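Local atomic coordinates of probable chitinase (Chromobacterium violaceum, PDB entry 5JH8), a protein that probably binds chitin and belongs to glycoside hydrolase family 18, whose members include chitin-cleaving enzymes built on a TIM barrel. Residues H125-L130 with G167-Y172. Residues are numbered along the deposited sequence; the frame is centred on the assembly and turned at random.
Sequences HFIQVL and GAAADY
The methyl group of Ala169 fits against the backbone of helix 120-135 where Ile127 passes into Gln128. Its CB lies 3.7 Å from CA of Gln128 and 3.8 Å from O of Ile127, so the methyl rests as much on main chain as on side chains. With only a methyl at the point of contact, the two backbones come close: the CA atoms of Gln128 and Ala169 are 5.0 Å apart. Two side chains from the helix complete the seat. Ile127 directs its CB toward the 167-172 segment and touches with its CG2 branch, 3.9 Å from Ala169 CB; that branch lies anti to the backbone N, while CG1 (chi1 -68°) lies beside it. Gln128 meets the methyl with the aliphatic base of its side chain, CG standing 4.1 Å from Ala169 CB. From there the chain runs on extended (chi2 166°), carrying the amide beyond the apolar patch. In the TIM barrel of family 18, this contact joins two of the helices packed outside the ring of parallel strands, helix 120-135 and the C-terminal end of helix 163-169. Between them in sequence comes strand 142-146, whose Val143 touches both Ile127 and Ala170, as does Leu141 just ahead of that strand. Ala169 is the last helical residue; at Ala170 the backbone opens to an extended conformation (psi 160°) on its way into strand 172-176, which pairs in parallel with strand 142-146. Beside this turn, Lys211 NZ donates hydrogen bonds to the carbonyl oxygens of both Gly167 and Ala170, and Asp171 OD2 accepts from Leu141 N and is also hydrogen-bonded to His135 NE2, tying the chain after helix 163-169 to the C-terminal end of helix 120-135.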
ATOM      1  N   HIS A 125     -12.023  -0.977  17.255  1.00 11.15           N
ATOM      2  CA  HIS A 125     -13.289  -1.653  17.495  1.00 11.65           C
ATOM      3  C   HIS A 125     -14.023  -1.918  16.188  1.00 10.81           C
ATOM      4  O   HIS A 125     -14.534  -3.022  15.970  1.00 11.11           O
ATOM      5  CB  HIS A 125     -14.156  -0.843  18.461  1.00 12.89           C
ATOM      6  CG  HIS A 125     -15.447  -1.515  18.793  1.00 16.21           C
ATOM      7  ND1 HIS A 125     -16.649  -1.075  18.293  1.00 18.43           N
ATOM      8  CD2 HIS A 125     -15.724  -2.622  19.521  1.00 18.43           C
ATOM      9  CE1 HIS A 125     -17.619  -1.859  18.724  1.00 18.22           C
ATOM     10  NE2 HIS A 125     -17.086  -2.804  19.475  1.00 18.36           N
ATOM     11  N   PHE A 126     -14.048  -0.930  15.292  1.00 10.54           N
ATOM     12  CA  PHE A 126     -14.651  -1.125  13.974  1.00 10.55           C
ATOM     13  C   PHE A 126     -14.026  -2.311  13.259  1.00  9.45           C
ATOM     14  O   PHE A 126     -14.736  -3.158  12.707  1.00  9.70           O
ATOM     15  CB  PHE A 126     -14.500   0.156  13.156  1.00 10.79           C
ATOM     16  CG  PHE A 126     -14.762  -0.006  11.671  1.00 10.30           C
ATOM     17  CD1 PHE A 126     -16.002  -0.381  11.190  1.00 11.54           C
ATOM     18  CD2 PHE A 126     -13.751   0.230  10.746  1.00 11.15           C
ATOM     19  CE1 PHE A 126     -16.208  -0.523   9.824  1.00 11.92           C
ATOM     20  CE2 PHE A 126     -13.968   0.092   9.396  1.00 11.30           C
ATOM     21  CZ  PHE A 126     -15.187  -0.281   8.935  1.00 11.55           C
ATOM     22  N   ILE A 127     -12.695  -2.392  13.267  1.00  9.11           N
ATOM     23  CA  ILE A 127     -11.995  -3.482  12.598  1.00  9.15           C
ATOM     24  C   ILE A 127     -12.270  -4.818  13.284  1.00  9.21           C
ATOM     25  O   ILE A 127     -12.415  -5.843  12.611  1.00  8.91           O
ATOM     26  CB  ILE A 127     -10.499  -3.126  12.498  1.00  9.24           C
ATOM     27  CG1 ILE A 127     -10.308  -1.941  11.530  1.00  9.36           C
ATOM     28  CG2 ILE A 127      -9.674  -4.330  12.087  1.00  9.54           C
ATOM     29  CD1 ILE A 127     -10.869  -2.135  10.130  1.00  9.24           C
ATOM     30  N   GLN A 128     -12.384  -4.838  14.610  1.00  9.49           N
ATOM     31  CA  GLN A 128     -12.765  -6.067  15.308  1.00 10.16           C
ATOM     32  C   GLN A 128     -14.132  -6.569  14.851  1.00 10.15           C
ATOM     33  O   GLN A 128     -14.315  -7.761  14.549  1.00 10.45           O
ATOM     34  CB  GLN A 128     -12.790  -5.805  16.815  1.00 12.33           C
ATOM     35  CG  GLN A 128     -11.419  -5.642  17.435  1.00 14.09           C
ATOM     36  CD  GLN A 128     -11.464  -5.064  18.849  1.00 15.73           C
ATOM     37  OE1 GLN A 128     -12.499  -4.579  19.310  1.00 17.87           O
ATOM     38  NE2 GLN A 128     -10.327  -5.091  19.527  1.00 17.35           N
ATOM     39  N   VAL A 129     -15.116  -5.673  14.834  1.00 10.45           N
ATOM     40  CA  VAL A 129     -16.470  -6.049  14.451  1.00 10.14           C
ATOM     41  C   VAL A 129     -16.512  -6.464  12.988  1.00  9.31           C
ATOM     42  O   VAL A 129     -17.142  -7.462  12.632  1.00 10.39           O
ATOM     43  CB  VAL A 129     -17.440  -4.889  14.758  1.00 11.79           C
ATOM     44  CG1 VAL A 129     -18.842  -5.180  14.235  1.00 11.61           C
ATOM     45  CG2 VAL A 129     -17.468  -4.597  16.242  1.00 13.27           C
ATOM     46  N   LEU A 130     -15.829  -5.712  12.129  1.00  8.54           N
ATOM     47  CA  LEU A 130     -15.809  -6.008  10.708  1.00  8.54           C
ATOM     48  C   LEU A 130     -15.145  -7.348  10.441  1.00  8.28           C
ATOM     49  O   LEU A 130     -15.641  -8.152   9.640  1.00  9.12           O
ATOM     50  CB  LEU A 130     -15.093  -4.881   9.963  1.00  7.88           C
ATOM     51  CG  LEU A 130     -14.962  -5.079   8.456  1.00  7.30           C
ATOM     52  CD1 LEU A 130     -16.301  -5.184   7.769  1.00  8.83           C
ATOM     53  CD2 LEU A 130     -14.094  -3.985   7.852  1.00  8.38           C
ATOM     54  N   GLY A 167      -4.170  -6.116  14.173  1.00  9.99           N
ATOM     55  CA  GLY A 167      -3.644  -7.373  13.693  1.00 10.54           C
ATOM     56  C   GLY A 167      -4.331  -8.574  14.287  1.00 10.97           C
ATOM     57  O   GLY A 167      -4.370  -9.629  13.659  1.00 13.46           O
ATOM     58  N   ALA A 168      -4.854  -8.451  15.506  1.00 10.89           N
ATOM     59  CA  ALA A 168      -5.589  -9.560  16.097  1.00 11.80           C
ATOM     60  C   ALA A 168      -6.922  -9.792  15.396  1.00 11.43           C
ATOM     61  O   ALA A 168      -7.426 -10.916  15.386  1.00 14.07           O
ATOM     62  CB  ALA A 168      -5.815  -9.311  17.587  1.00 13.44           C
ATOM     63  N   ALA A 169      -7.485  -8.760  14.781  1.00 10.75           N
ATOM     64  CA  ALA A 169      -8.795  -8.849  14.158  1.00 11.81           C
ATOM     65  C   ALA A 169      -8.737  -9.169  12.672  1.00 11.90           C
ATOM     66  O   ALA A 169      -9.605  -9.873  12.151  1.00 15.21           O
ATOM     67  CB  ALA A 169      -9.522  -7.519  14.342  1.00 13.34           C
ATOM     68  N   ALA A 170      -7.750  -8.655  11.971  1.00 10.49           N
ATOM     69  CA  ALA A 170      -7.673  -8.798  10.529  1.00 10.16           C
ATOM     70  C   ALA A 170      -6.907 -10.063  10.139  1.00  9.83           C
ATOM     71  O   ALA A 170      -6.173 -10.645  10.934  1.00 12.04           O
ATOM     72  CB  ALA A 170      -6.980  -7.572   9.956  1.00 11.36           C
ATOM     73  N   ASP A 171      -7.129 -10.508   8.901  1.00  8.27           N
ATOM     74  CA  ASP A 171      -6.320 -11.575   8.332  1.00  8.39           C
ATOM     75  C   ASP A 171      -4.922 -11.085   7.988  1.00  7.73           C
ATOM     76  O   ASP A 171      -3.937 -11.827   8.169  1.00  8.30           O
ATOM     77  CB  ASP A 171      -7.000 -12.169   7.102  1.00  8.78           C
ATOM     78  CG  ASP A 171      -8.292 -12.809   7.449  1.00 10.15           C
ATOM     79  OD1 ASP A 171      -8.250 -13.988   7.830  1.00 12.26           O
ATOM     80  OD2 ASP A 171      -9.327 -12.117   7.413  1.00  9.21           O
ATOM     81  N   TYR A 172      -4.808  -9.843   7.506  1.00  7.28           N
ATOM     82  CA  TYR A 172      -3.521  -9.252   7.195  1.00  6.70           C
ATOM     83  C   TYR A 172      -3.559  -7.768   7.506  1.00  6.86           C
ATOM     84  O   TYR A 172      -4.585  -7.105   7.310  1.00  7.03           O
ATOM     85  CB  TYR A 172      -3.180  -9.363   5.714  1.00  8.11           C
ATOM     86  CG  TYR A 172      -3.051 -10.763   5.192  1.00  8.38           C
ATOM     87  CD1 TYR A 172      -1.834 -11.442   5.269  1.00  9.44           C
ATOM     88  CD2 TYR A 172      -4.139 -11.424   4.606  1.00  8.95           C
ATOM     89  CE1 TYR A 172      -1.692 -12.720   4.776  1.00 10.82           C
ATOM     90  CE2 TYR A 172      -4.009 -12.693   4.119  1.00 10.42           C
ATOM     91  CZ  TYR A 172      -2.777 -13.340   4.198  1.00 11.00           C
ATOM     92  OH  TYR A 172      -2.660 -14.621   3.691  1.00 13.02           O
TER